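Local coordinates for signal recognition particle 54 kDa protein (Aeropyrum pernix, PDB 7EPK), which belongs to the SRP54 family of signal recognition particle proteins, joining a helical bundle, a P-loop nucleotide-binding domain and a signal-peptide-binding-type domain, at residues G114-Y119 / G276-F281; P88-P93 / V121-K126; W97-V102 / P210-L215; G239-T244 / A260-R265; G151-G156 / E171-R176. All blocks are in the same frame, centred on the assembly; numbering follows the deposited sequence.

Interaction 1: G114-Y119 / G276-F281; sequences GKLAYY and GELEPF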
# COMPACT_ATOMS: atom_id res chain seq x y z
N GLY A 114 13.40 -17.99 11.60
CA GLY A 114 12.67 -17.94 12.88
C GLY A 114 11.60 -16.86 12.87
O GLY A 114 10.39 -17.19 13.18
N LYS A 115 12.00 -15.62 12.52
CA LYS A 115 11.13 -14.42 12.54
C LYS A 115 9.94 -14.69 11.63
O LYS A 115 8.78 -14.33 11.98
CB LYS A 115 11.91 -13.18 12.11
CG LYS A 115 12.71 -12.49 13.22
CD LYS A 115 14.15 -12.12 12.84
CE LYS A 115 14.27 -10.92 11.93
NZ LYS A 115 14.27 -9.65 12.69
N LEU A 116 10.23 -15.33 10.49
CA LEU A 116 9.24 -15.64 9.43
C LEU A 116 8.30 -16.75 9.91
O LEU A 116 7.11 -16.64 9.63
CB LEU A 116 9.97 -16.04 8.15
CG LEU A 116 9.09 -16.09 6.90
CD1 LEU A 116 8.53 -14.71 6.57
CD2 LEU A 116 9.89 -16.62 5.72
N ALA A 117 8.82 -17.77 10.61
CA ALA A 117 8.03 -18.89 11.18
C ALA A 117 7.00 -18.33 12.18
O ALA A 117 5.78 -18.58 12.00
CB ALA A 117 8.94 -19.90 11.82
N TYR A 118 7.47 -17.59 13.18
CA TYR A 118 6.59 -16.94 14.19
C TYR A 118 5.44 -16.25 13.46
O TYR A 118 4.27 -16.55 13.74
CB TYR A 118 7.32 -15.87 15.00
CG TYR A 118 6.39 -15.08 15.89
CD1 TYR A 118 5.53 -15.73 16.77
CD2 TYR A 118 6.37 -13.70 15.88
CE1 TYR A 118 4.67 -15.03 17.60
CE2 TYR A 118 5.52 -12.98 16.70
CZ TYR A 118 4.66 -13.65 17.56
OH TYR A 118 3.80 -12.98 18.38
N TYR A 119 5.81 -15.35 12.56
CA TYR A 119 4.88 -14.43 11.87
C TYR A 119 3.69 -15.22 11.34
O TYR A 119 2.53 -14.79 11.51
CB TYR A 119 5.61 -13.66 10.77
CG TYR A 119 4.70 -12.80 9.95
CD1 TYR A 119 4.26 -11.58 10.44
CD2 TYR A 119 4.21 -13.23 8.74
CE1 TYR A 119 3.38 -10.79 9.72
CE2 TYR A 119 3.33 -12.46 8.01
CZ TYR A 119 2.91 -11.24 8.50
OH TYR A 119 2.05 -10.48 7.76
N GLY A 276 10.01 -11.36 17.19
CA GLY A 276 8.89 -10.42 16.94
C GLY A 276 9.26 -9.35 15.93
O GLY A 276 8.40 -9.00 15.10
N GLU A 277 10.50 -8.87 15.95
CA GLU A 277 10.99 -7.75 15.09
C GLU A 277 10.98 -8.15 13.61
O GLU A 277 12.07 -8.23 12.99
CB GLU A 277 12.38 -7.30 15.56
CG GLU A 277 12.45 -6.83 17.01
CD GLU A 277 13.51 -5.79 17.35
OE1 GLU A 277 14.48 -6.11 18.07
OE2 GLU A 277 13.35 -4.63 16.91
N LEU A 278 9.79 -8.33 13.02
CA LEU A 278 9.64 -8.57 11.56
C LEU A 278 8.22 -8.22 11.06
O LEU A 278 7.27 -8.98 11.37
CB LEU A 278 9.96 -10.03 11.25
CG LEU A 278 9.94 -10.37 9.76
CD1 LEU A 278 11.37 -10.49 9.25
CD2 LEU A 278 9.14 -11.64 9.51
N GLU A 279 8.10 -7.15 10.27
CA GLU A 279 6.79 -6.73 9.69
C GLU A 279 6.92 -6.74 8.18
O GLU A 279 8.01 -6.52 7.63
CB GLU A 279 6.33 -5.37 10.24
CG GLU A 279 7.04 -4.15 9.66
CD GLU A 279 8.07 -3.53 10.58
OE1 GLU A 279 7.71 -3.18 11.73
OE2 GLU A 279 9.25 -3.40 10.16
N PRO A 280 5.80 -7.03 7.47
CA PRO A 280 5.79 -6.94 6.01
C PRO A 280 6.18 -5.52 5.55
O PRO A 280 6.15 -4.57 6.34
CB PRO A 280 4.35 -7.32 5.62
CG PRO A 280 3.52 -7.17 6.89
CD PRO A 280 4.50 -7.42 8.02
N PHE A 281 6.58 -5.41 4.29
CA PHE A 281 6.99 -4.14 3.66
C PHE A 281 5.82 -3.72 2.78
O PHE A 281 5.62 -4.41 1.78
CB PHE A 281 8.26 -4.36 2.85
CG PHE A 281 8.75 -3.15 2.09
CD1 PHE A 281 9.36 -2.10 2.77
CD2 PHE A 281 8.61 -3.07 0.71
CE1 PHE A 281 9.84 -1.00 2.08
CE2 PHE A 281 9.09 -1.97 0.02
CZ PHE A 281 9.70 -0.94 0.70

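Interaction 2: P88-P93 / V121-K126; sequences PQVDPP and VRRGYK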
# COMPACT_ATOMS: atom_id res chain seq x y z
N PRO A 88 1.00 -6.32 -1.43
CA PRO A 88 1.57 -6.82 -0.18
C PRO A 88 1.77 -8.35 -0.21
O PRO A 88 2.90 -8.78 -0.03
CB PRO A 88 0.57 -6.35 0.88
CG PRO A 88 -0.20 -5.22 0.21
CD PRO A 88 -0.30 -5.65 -1.24
N GLN A 89 0.70 -9.12 -0.48
CA GLN A 89 0.65 -10.62 -0.56
C GLN A 89 1.33 -11.25 0.66
O GLN A 89 2.36 -11.91 0.48
CB GLN A 89 1.33 -11.18 -1.82
CG GLN A 89 1.28 -12.71 -1.92
CD GLN A 89 2.52 -13.37 -2.50
OE1 GLN A 89 3.64 -12.86 -2.44
NE2 GLN A 89 2.32 -14.55 -3.07
N VAL A 90 0.73 -11.10 1.83
CA VAL A 90 1.35 -11.60 3.09
C VAL A 90 1.02 -13.09 3.29
O VAL A 90 1.89 -13.81 3.81
CB VAL A 90 0.94 -10.75 4.30
CG1 VAL A 90 -0.48 -10.21 4.18
CG2 VAL A 90 1.14 -11.53 5.60
N ASP A 91 -0.18 -13.52 2.90
CA ASP A 91 -0.63 -14.94 2.99
C ASP A 91 -0.27 -15.63 1.69
O ASP A 91 -0.41 -15.03 0.64
CB ASP A 91 -2.14 -15.06 3.25
CG ASP A 91 -2.61 -14.37 4.53
OD1 ASP A 91 -1.91 -14.50 5.56
OD2 ASP A 91 -3.65 -13.65 4.46
N PRO A 92 0.21 -16.89 1.71
CA PRO A 92 0.47 -17.64 0.49
C PRO A 92 -0.85 -17.95 -0.19
O PRO A 92 -1.83 -18.16 0.50
CB PRO A 92 1.08 -18.96 0.97
CG PRO A 92 0.51 -19.11 2.34
CD PRO A 92 0.53 -17.70 2.89
N PRO A 93 -0.90 -18.03 -1.53
CA PRO A 93 -2.15 -18.25 -2.25
C PRO A 93 -2.61 -19.70 -2.27
O PRO A 93 -3.62 -19.91 -2.87
CB PRO A 93 -1.82 -17.90 -3.69
CG PRO A 93 -0.35 -18.29 -3.79
CD PRO A 93 0.26 -17.95 -2.44
N VAL A 121 2.87 -18.41 12.16
CA VAL A 121 2.24 -19.18 13.27
C VAL A 121 1.10 -18.32 13.85
O VAL A 121 -0.07 -18.79 13.79
CB VAL A 121 3.25 -19.64 14.34
CG1 VAL A 121 2.55 -20.26 15.54
CG2 VAL A 121 4.27 -20.62 13.78
N ARG A 122 1.42 -17.09 14.28
CA ARG A 122 0.48 -16.11 14.87
C ARG A 122 -0.72 -15.87 13.94
O ARG A 122 -1.84 -15.70 14.46
CB ARG A 122 1.19 -14.79 15.20
CG ARG A 122 0.29 -13.74 15.83
CD ARG A 122 0.87 -12.33 15.74
NE ARG A 122 1.22 -11.97 14.36
CZ ARG A 122 2.09 -11.02 13.99
NH1 ARG A 122 2.73 -10.29 14.90
NH2 ARG A 122 2.31 -10.81 12.71
N ARG A 123 -0.53 -15.87 12.61
CA ARG A 123 -1.64 -15.74 11.62
C ARG A 123 -2.37 -17.07 11.44
O ARG A 123 -3.10 -17.20 10.42
CB ARG A 123 -1.10 -15.29 10.26
CG ARG A 123 -0.41 -13.93 10.27
CD ARG A 123 -0.09 -13.55 8.85
NE ARG A 123 -1.27 -13.38 8.02
CZ ARG A 123 -2.00 -12.28 8.00
NH1 ARG A 123 -1.68 -11.25 8.77
NH2 ARG A 123 -3.05 -12.19 7.20
N GLY A 124 -2.14 -18.03 12.35
CA GLY A 124 -2.90 -19.29 12.46
C GLY A 124 -2.48 -20.32 11.43
O GLY A 124 -3.31 -21.17 11.06
N TYR A 125 -1.24 -20.26 10.97
CA TYR A 125 -0.67 -21.26 10.02
C TYR A 125 0.10 -22.29 10.87
O TYR A 125 0.77 -21.87 11.85
CB TYR A 125 0.17 -20.54 8.96
CG TYR A 125 -0.60 -19.93 7.81
CD1 TYR A 125 -1.26 -20.75 6.90
CD2 TYR A 125 -0.65 -18.56 7.59
CE1 TYR A 125 -1.95 -20.23 5.82
CE2 TYR A 125 -1.35 -18.02 6.52
CZ TYR A 125 -2.01 -18.86 5.63
OH TYR A 125 -2.71 -18.39 4.54
N LYS A 126 -0.00 -23.58 10.50
CA LYS A 126 0.87 -24.69 11.01
C LYS A 126 2.23 -24.64 10.28
O LYS A 126 2.30 -25.05 9.09
CB LYS A 126 0.21 -26.06 10.83
CG LYS A 126 0.36 -27.00 12.02
CD LYS A 126 -0.39 -26.51 13.24
CE LYS A 126 -0.29 -27.42 14.45
NZ LYS A 126 -0.97 -26.80 15.61

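Interaction 3: W97-V102 / P210-L215; sequences WIVLLV and PDEVAL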
# COMPACT_ATOMS: atom_id res chain seq x y z
N TRP A 97 2.83 -24.45 1.19
CA TRP A 97 3.68 -23.38 0.62
C TRP A 97 5.14 -23.55 1.06
O TRP A 97 5.44 -23.19 2.24
CB TRP A 97 3.15 -22.00 1.02
CG TRP A 97 3.78 -20.89 0.23
CD1 TRP A 97 4.70 -19.98 0.66
CD2 TRP A 97 3.51 -20.60 -1.15
NE1 TRP A 97 4.99 -19.11 -0.36
CE2 TRP A 97 4.28 -19.47 -1.48
CE3 TRP A 97 2.68 -21.17 -2.11
CZ2 TRP A 97 4.28 -18.95 -2.77
CZ3 TRP A 97 2.67 -20.65 -3.38
CH2 TRP A 97 3.47 -19.56 -3.70
N ILE A 98 6.00 -24.01 0.14
CA ILE A 98 7.42 -24.31 0.47
C ILE A 98 8.30 -23.09 0.15
O ILE A 98 8.38 -22.67 -1.03
CB ILE A 98 7.88 -25.60 -0.24
CG1 ILE A 98 6.82 -26.71 -0.22
CG2 ILE A 98 9.19 -26.10 0.36
CD1 ILE A 98 6.27 -27.03 1.15
N VAL A 99 8.98 -22.57 1.17
CA VAL A 99 9.84 -21.36 1.08
C VAL A 99 11.31 -21.74 1.21
O VAL A 99 11.73 -22.08 2.33
CB VAL A 99 9.49 -20.35 2.18
CG1 VAL A 99 10.30 -19.08 2.02
CG2 VAL A 99 8.01 -20.05 2.21
N LEU A 100 12.09 -21.63 0.13
CA LEU A 100 13.57 -21.80 0.20
C LEU A 100 14.23 -20.45 0.46
O LEU A 100 14.25 -19.61 -0.45
CB LEU A 100 14.08 -22.43 -1.10
CG LEU A 100 15.60 -22.62 -1.18
CD1 LEU A 100 16.09 -23.53 -0.07
CD2 LEU A 100 16.01 -23.17 -2.54
N LEU A 101 14.84 -20.29 1.63
CA LEU A 101 15.75 -19.15 1.93
C LEU A 101 17.08 -19.29 1.16
O LEU A 101 17.60 -20.40 0.98
CB LEU A 101 15.95 -19.11 3.45
CG LEU A 101 14.90 -18.31 4.22
CD1 LEU A 101 13.53 -18.39 3.55
CD2 LEU A 101 14.81 -18.76 5.66
N VAL A 102 17.61 -18.19 0.64
CA VAL A 102 18.95 -18.17 -0.01
C VAL A 102 19.58 -16.83 0.36
O VAL A 102 18.84 -15.96 0.85
CB VAL A 102 18.89 -18.40 -1.54
CG1 VAL A 102 18.28 -19.75 -1.89
CG2 VAL A 102 18.16 -17.30 -2.29
N PRO A 210 10.58 -25.52 -4.44
CA PRO A 210 10.04 -24.46 -3.59
C PRO A 210 9.02 -23.58 -4.33
O PRO A 210 9.17 -23.35 -5.54
CB PRO A 210 11.28 -23.67 -3.14
CG PRO A 210 12.28 -23.91 -4.24
CD PRO A 210 11.96 -25.25 -4.87
N ASP A 211 7.99 -23.14 -3.61
CA ASP A 211 6.89 -22.29 -4.14
C ASP A 211 7.38 -20.83 -4.18
O ASP A 211 6.90 -20.06 -5.04
CB ASP A 211 5.59 -22.56 -3.35
CG ASP A 211 5.00 -23.96 -3.57
OD1 ASP A 211 4.60 -24.28 -4.73
OD2 ASP A 211 4.88 -24.73 -2.57
N GLU A 212 8.37 -20.48 -3.35
CA GLU A 212 8.88 -19.11 -3.15
C GLU A 212 10.35 -19.24 -2.73
O GLU A 212 10.59 -19.73 -1.62
CB GLU A 212 8.03 -18.37 -2.10
CG GLU A 212 8.50 -16.98 -1.66
CD GLU A 212 7.72 -16.31 -0.50
OE1 GLU A 212 6.58 -16.75 -0.21
OE2 GLU A 212 8.25 -15.34 0.15
N VAL A 213 11.30 -18.85 -3.59
CA VAL A 213 12.72 -18.69 -3.18
C VAL A 213 12.90 -17.26 -2.67
O VAL A 213 12.68 -16.32 -3.44
CB VAL A 213 13.68 -19.03 -4.33
CG1 VAL A 213 15.11 -18.70 -3.96
CG2 VAL A 213 13.57 -20.49 -4.77
N ALA A 214 13.22 -17.08 -1.41
CA ALA A 214 13.42 -15.74 -0.80
C ALA A 214 14.91 -15.49 -0.70
O ALA A 214 15.59 -16.30 -0.11
CB ALA A 214 12.77 -15.66 0.55
N LEU A 215 15.39 -14.40 -1.30
CA LEU A 215 16.76 -13.88 -1.09
C LEU A 215 16.77 -13.06 0.19
O LEU A 215 16.04 -12.08 0.25
CB LEU A 215 17.17 -13.02 -2.28
CG LEU A 215 18.55 -12.40 -2.13
CD1 LEU A 215 19.63 -13.46 -1.97
CD2 LEU A 215 18.85 -11.52 -3.33

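Interaction 4: G239-T244 / A260-R265; sequences GSIIVT and AVTGAR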
# COMPACT_ATOMS: atom_id res chain seq x y z
N GLY A 239 11.95 -15.02 -6.02
CA GLY A 239 10.52 -14.66 -6.03
C GLY A 239 10.21 -13.71 -4.90
O GLY A 239 9.20 -13.00 -5.00
N SER A 240 11.06 -13.67 -3.88
CA SER A 240 10.90 -12.76 -2.72
C SER A 240 12.24 -12.10 -2.37
O SER A 240 13.30 -12.69 -2.71
CB SER A 240 10.33 -13.51 -1.55
OG SER A 240 8.94 -13.68 -1.73
N ILE A 241 12.20 -10.92 -1.74
CA ILE A 241 13.38 -10.32 -1.06
C ILE A 241 12.96 -9.92 0.34
O ILE A 241 11.88 -9.35 0.53
CB ILE A 241 13.97 -9.12 -1.83
CG1 ILE A 241 14.61 -9.58 -3.14
CG2 ILE A 241 14.95 -8.35 -0.96
CD1 ILE A 241 15.03 -8.47 -4.07
N ILE A 242 13.81 -10.25 1.30
CA ILE A 242 13.60 -9.92 2.73
C ILE A 242 14.84 -9.12 3.12
O ILE A 242 15.93 -9.59 2.81
CB ILE A 242 13.41 -11.19 3.58
CG1 ILE A 242 12.18 -11.98 3.13
CG2 ILE A 242 13.32 -10.80 5.05
CD1 ILE A 242 11.94 -13.29 3.85
N VAL A 243 14.65 -7.95 3.71
CA VAL A 243 15.79 -7.04 4.02
C VAL A 243 15.95 -6.97 5.54
O VAL A 243 14.99 -6.53 6.22
CB VAL A 243 15.60 -5.66 3.37
CG1 VAL A 243 16.77 -4.74 3.67
CG2 VAL A 243 15.43 -5.77 1.86
N THR A 244 17.13 -7.40 6.02
CA THR A 244 17.50 -7.51 7.45
C THR A 244 18.35 -6.31 7.89
O THR A 244 18.99 -5.68 7.02
CB THR A 244 18.28 -8.80 7.70
OG1 THR A 244 19.45 -8.73 6.88
CG2 THR A 244 17.47 -10.04 7.39
N ALA A 260 14.73 -4.46 -8.37
CA ALA A 260 14.74 -4.13 -9.81
C ALA A 260 15.31 -5.31 -10.62
O ALA A 260 14.65 -5.71 -11.59
CB ALA A 260 15.52 -2.85 -10.04
N VAL A 261 16.47 -5.85 -10.22
CA VAL A 261 17.30 -6.81 -11.01
C VAL A 261 16.54 -8.14 -11.21
O VAL A 261 16.55 -8.66 -12.35
CB VAL A 261 18.67 -7.08 -10.36
CG1 VAL A 261 19.29 -8.38 -10.84
CG2 VAL A 261 19.63 -5.92 -10.59
N THR A 262 15.96 -8.69 -10.15
CA THR A 262 15.22 -9.97 -10.16
C THR A 262 13.74 -9.73 -10.50
O THR A 262 13.04 -10.71 -10.80
CB THR A 262 15.38 -10.65 -8.80
OG1 THR A 262 14.89 -9.72 -7.83
CG2 THR A 262 16.82 -10.99 -8.50
N GLY A 263 13.29 -8.46 -10.46
CA GLY A 263 11.89 -8.03 -10.64
C GLY A 263 11.03 -8.48 -9.47
O GLY A 263 9.81 -8.59 -9.66
N ALA A 264 11.67 -8.72 -8.31
CA ALA A 264 11.10 -9.38 -7.11
C ALA A 264 10.65 -8.32 -6.12
O ALA A 264 11.27 -7.26 -6.06
CB ALA A 264 12.11 -10.28 -6.45
N ARG A 265 9.62 -8.64 -5.35
CA ARG A 265 9.02 -7.72 -4.37
C ARG A 265 9.78 -7.91 -3.06
O ARG A 265 10.26 -9.03 -2.76
CB ARG A 265 7.51 -7.94 -4.18
CG ARG A 265 6.85 -8.81 -5.25
CD ARG A 265 5.40 -9.13 -4.94
NE ARG A 265 5.00 -10.36 -5.61
CZ ARG A 265 3.79 -10.89 -5.56
NH1 ARG A 265 2.83 -10.30 -4.85
NH2 ARG A 265 3.53 -12.02 -6.21

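Interaction 5: G151-G156 / E171-R176; sequences GAMFYG and EDLLSR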
# COMPACT_ATOMS: atom_id res chain seq x y z
N GLY A 151 7.13 -21.37 18.17
CA GLY A 151 5.97 -22.28 18.22
C GLY A 151 5.72 -22.90 16.86
O GLY A 151 4.56 -22.92 16.43
N ALA A 152 6.77 -23.40 16.22
CA ALA A 152 6.75 -24.07 14.90
C ALA A 152 7.49 -25.40 15.01
O ALA A 152 8.52 -25.43 15.73
CB ALA A 152 7.38 -23.19 13.84
N MET A 153 7.02 -26.43 14.30
CA MET A 153 7.68 -27.75 14.22
C MET A 153 9.08 -27.58 13.62
O MET A 153 9.39 -26.50 13.10
CB MET A 153 6.87 -28.74 13.37
CG MET A 153 5.47 -28.99 13.90
SD MET A 153 4.46 -29.99 12.77
CE MET A 153 2.84 -29.62 13.43
N PHE A 154 9.92 -28.60 13.74
CA PHE A 154 11.34 -28.55 13.31
C PHE A 154 11.74 -29.90 12.72
O PHE A 154 11.14 -30.94 13.04
CB PHE A 154 12.26 -28.18 14.47
CG PHE A 154 13.74 -28.26 14.16
CD1 PHE A 154 14.43 -27.18 13.64
CD2 PHE A 154 14.46 -29.42 14.43
CE1 PHE A 154 15.79 -27.27 13.37
CE2 PHE A 154 15.82 -29.50 14.15
CZ PHE A 154 16.48 -28.43 13.62
N TYR A 155 12.73 -29.85 11.83
CA TYR A 155 13.46 -31.03 11.33
C TYR A 155 14.78 -30.55 10.75
O TYR A 155 14.77 -29.57 10.00
CB TYR A 155 12.65 -31.78 10.29
CG TYR A 155 13.39 -32.96 9.74
CD1 TYR A 155 14.47 -32.78 8.90
CD2 TYR A 155 13.06 -34.26 10.11
CE1 TYR A 155 15.17 -33.86 8.39
CE2 TYR A 155 13.76 -35.35 9.61
CZ TYR A 155 14.81 -35.14 8.74
OH TYR A 155 15.51 -36.18 8.22
N GLY A 156 15.86 -31.25 11.09
CA GLY A 156 17.22 -30.99 10.59
C GLY A 156 18.13 -32.19 10.72
O GLY A 156 17.78 -33.14 11.41
N GLU A 171 9.35 -33.77 3.74
CA GLU A 171 8.42 -34.92 3.87
C GLU A 171 7.99 -35.03 5.34
O GLU A 171 6.77 -35.18 5.60
CB GLU A 171 9.03 -36.18 3.26
CG GLU A 171 8.77 -36.28 1.76
CD GLU A 171 7.33 -36.06 1.30
OE1 GLU A 171 6.38 -36.51 2.03
OE2 GLU A 171 7.15 -35.40 0.24
N ASP A 172 8.91 -34.87 6.28
CA ASP A 172 8.62 -35.08 7.72
C ASP A 172 7.49 -34.15 8.15
O ASP A 172 6.53 -34.63 8.80
CB ASP A 172 9.84 -34.83 8.60
CG ASP A 172 9.48 -34.96 10.07
OD1 ASP A 172 9.38 -36.12 10.54
OD2 ASP A 172 9.26 -33.91 10.72
N LEU A 173 7.62 -32.86 7.79
CA LEU A 173 6.77 -31.73 8.21
C LEU A 173 5.43 -31.75 7.47
O LEU A 173 4.41 -31.43 8.08
CB LEU A 173 7.54 -30.43 7.94
CG LEU A 173 8.71 -30.15 8.89
CD1 LEU A 173 9.50 -28.94 8.41
CD2 LEU A 173 8.23 -29.95 10.33
N LEU A 174 5.42 -32.10 6.19
CA LEU A 174 4.15 -32.33 5.46
C LEU A 174 3.35 -33.45 6.15
O LEU A 174 2.13 -33.25 6.30
CB LEU A 174 4.46 -32.64 3.99
CG LEU A 174 4.42 -31.42 3.05
CD1 LEU A 174 4.40 -30.10 3.79
CD2 LEU A 174 5.58 -31.44 2.07
N SER A 175 4.02 -34.53 6.59
CA SER A 175 3.44 -35.70 7.30
C SER A 175 2.75 -35.26 8.59
O SER A 175 1.73 -35.90 8.94
CB SER A 175 4.48 -36.72 7.62
OG SER A 175 4.98 -37.29 6.43
N ARG A 176 3.29 -34.24 9.26
CA ARG A 176 2.85 -33.71 10.57
C ARG A 176 1.94 -32.48 10.36
O ARG A 176 1.76 -31.69 11.33
CB ARG A 176 4.09 -33.39 11.42
CG ARG A 176 5.04 -34.58 11.58
CD ARG A 176 6.49 -34.24 11.86
NE ARG A 176 6.61 -33.55 13.14
CZ ARG A 176 7.69 -32.87 13.56
NH1 ARG A 176 8.78 -32.79 12.81
NH2 ARG A 176 7.64 -32.27 14.74

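Interaction 1: G114-Y119 / G276-F281
Gly276 meets Tyr118 first: its CA lies 4.2 Å from CE2 of the Tyr118 ring, at the solvent-facing end of the interface. Glu277 follows as the centre of an inverse gamma turn, in which Leu278 N bonds back to Gly276 O, and its own carbonyl is presented to Lys115. Lys115 NZ donates to Glu277 O at 2.6 Å, tilted 34° from the carbonyl plane; the lysine chain bends at each of its last three torsions on the way there, and NZ has a weak second bond to Gly272 O. The Glu277 carboxylate leads away and takes the amide of Glu273 through OE1. Its separation from the ammonium, 6.4 Å between Glu277 OE1 and Lys115 NZ, leaves the pair in no direct contact. Leu278 fills the middle. With CG anti to the backbone N (chi1 -176°), its CB rests 3.8 Å from Lys115 CB, while CD2 comes 3.7 Å from Lys115 O and also reaches Leu116 and Tyr119. Beyond it, Pro280 crosses Tyr119 at about a right angle, Pro280 CD standing 3.9 Å from Tyr119 CE1; the same ring meets Phe268 edge-to-face. The axes of helix 114-119 and strand 278-280 run 64° apart. This is a helix laid against the antiparallel edge strand of a P-loop NTPase-type sheet, with Lys115 belonging to the GDP pocket.

Interaction 2: P88-P93 / V121-K126
Asp91 and Arg123 mark the nearest backbone approach, 8.7 Å between their CA atoms, so side chains bridge most of the gap. Segment 88-93 has no regular structure, whereas 121-126 holds the end of helix 109-122, closed by a Schellman motif: Gly124, with positive phi, is its C-prime residue, Gly124 N bonds to Val121 O, and Tyr125 N turns back to Tyr120 O. Arg123 and Tyr125, on either side of that glycine in sequence, both direct their side chains toward the loop. Arg123, bent at chi3 (63°), forms a salt bridge with Asp91. Its NE donates to the syn lone pair of Asp91 OD1 at 2.8 Å, the oxygen lying 21° out of the guanidinium plane, while NH2 adds weak bonds to OD1 and OD2. The carboxylate and guanidinium planes are 38° apart, not coplanar. Val90 CG2 covers one face of the guanidinium, toward its rim and 3.9 Å from Arg123 NE. Tyr120 OH donates to Val90 O and further ties the loop to the helix. Pro92 and Tyr125 reach toward each other tip to tip: Pro92 CD stands 3.7 Å from Tyr125 OH, and Asp91 CB lies 3.6 Å from the same hydroxyl oxygen.

Interaction 3: W97-V102 / P210-L215
A parallel beta ladder in the central sheet pairs Val99, Leu100, Leu101 and Val102 with Glu212, Val213, Ala214 and Leu215 in register. Leu100 sits between two residues of its neighbour: its N donates to Glu212 O at 3.0 Å, and its O accepts from Ala214 N at 2.9 Å. Val102 N then donates to Ala214 O, and the CA-H groups of Val99 and Val213 add CA-H...O contacts to Glu212 O and Leu100 O. At the start of the ladder Ile98 O takes two donors, Asp211 N at 2.7 Å and Glu212 N at 3.2 Å. This is the alpha/beta core of the P-loop NTPase fold, strand 97-102 lying between 180-184 and 212-218. Val99 and Leu101 share a face with Ala214, whose CB is 4.1 Å from Leu101 CD1; Leu101 also touches Lys109, a residue of the presumed P-loop at the start of helix 109-122. On the reverse face Leu100 and Val102 pack on Pro210 and Val213 beneath helix 194-208, Val102 CG2 coming 3.7 Å from Val213 CG1. Trp97, CG anti to the backbone N (chi1 -167°), is held at its edge and over one face. Its NE1-H points almost straight (172°) at Glu212 OE1, 2.8 Å from NE1 and near the indole plane. That oxygen also forms a salt bridge with Lys267 NZ, and OE2 bonds to Ser240 OG. Asp211 CB sits over the six-membered ring in a CH-pi contact, 3.4 Å from its centroid, while Asp211 OD2 accepts from Ile98 N through its anti lone pair.

Interaction 4: G239-T244 / A260-R265
Ile241 N donates to Arg265 O at 2.9 Å, the one hydrogen bond between the two segments. The N-H...O angle is 141°, and the donor lies in the plane of the carbonyl. The bond closes a beta-alpha-beta unit, in which strand 240-244 leads through helix 255-262 to the parallel neighbouring strand 265-270; the backbone of Ile241 also pairs with Lys267 further along that strand. Helix 255-262 gives way at Gly263, the first residue to leave helical geometry, with positive phi (69°), and Ala264 and Arg265 then carry the chain to the sheet. The parts that touch run at 71° to one another, and the nearest backbone approach is 5.4 Å, from Gly239 CA to Ala264 CA. Beside the hydrogen bond, Ser240 C comes within 3.7 Å of Arg265 O. At the other end of strand 240-244, Thr244 lies in the GDP pocket and touches the ligand, its OG1 bonded to Ser107 O and Ile217 O. Thr262 keeps OG1 between its backbone N and carbonyl carbon, the crowded position, where it bonds to Ala258 O and takes a weak bond from Ala264 N. Ile241 CG1 stands anti to the carbonyl carbon, and the branch extends to CD1, which ends 4.0 Å from Thr262 OG1 and 4.2 Å from Ala264 CB.

Interaction 5: G151-G156 / E171-R176
Met153 and Leu173 form the apolar centre of this contact, Met153 CB lying 3.5 Å from Leu173 CD2. They join edge strand 153-156 of the central mixed sheet to the end of helix 162-175, the helix of a crossover that carries the chain on to strand 180-184, with 127-131 between the two strands. The axes of the touching parts approach to 8.7 Å and run 157° apart, close to antiparallel. Leu173 also reaches Val130 and Val181 and so packs down onto the sheet; Phe154 points its CB to the other side, against helix 139-150, where its ring meets Tyr140 edge-to-face. Among polar contacts, Arg176 carries the cross-segment hydrogen bond: NH1 donates to Phe154 O at 3.0 Å, with an N-H...O angle of 157° and the oxygen near the guanidinium plane. The bond to Phe154 O ties the guanidinium to the strand backbone. NH1 is also in a salt bridge with Asp172 one turn back, although the modelled distance is doubtfully short. Met153 CB covers one face of the guanidinium, 3.9 Å from Arg176 NH2, and the two side chains slide past each other in opposite directions, with Met153 SD 3.7 Å from Arg176 CB. Tyr155, whose hydroxyl bonds to Glu157 OE2, makes a van der Waals contact with Asp172. Its ring crosses the aspartate, ring and carboxylate planes 37° apart, and Tyr155 CD2 rests 3.6 Å from Asp172 CB.

How the interactions relate
All five contacts involve one P-loop NTPase-type domain, and interactions 1, 3, 4 and 5 reach the same sheet. Interactions 1 and 4 both reach the GDP pocket, through Lys115, its side chain about 4 Å from the ligand, and Thr244, which touches it. The side chain of Leu101 in interaction 3 is about 8 Å from GDP, and that of Phe154 in interaction 5 is about 12 Å from GDP. Interactions 3 and 4 join through neighbouring strands, Val213 O lying 3.0 Å from Gly239 N. Interactions 1 and 2 share helix 109-122, and Pro92 CB of interaction 2 packs 3.4 Å from Trp97 CG of interaction 3. Interactions 4 and 5 are farthest apart, centres about 27 Å distant; Ala117 CB and Ala152 CB, 4.2 Å apart, link interaction 5 to interaction 1.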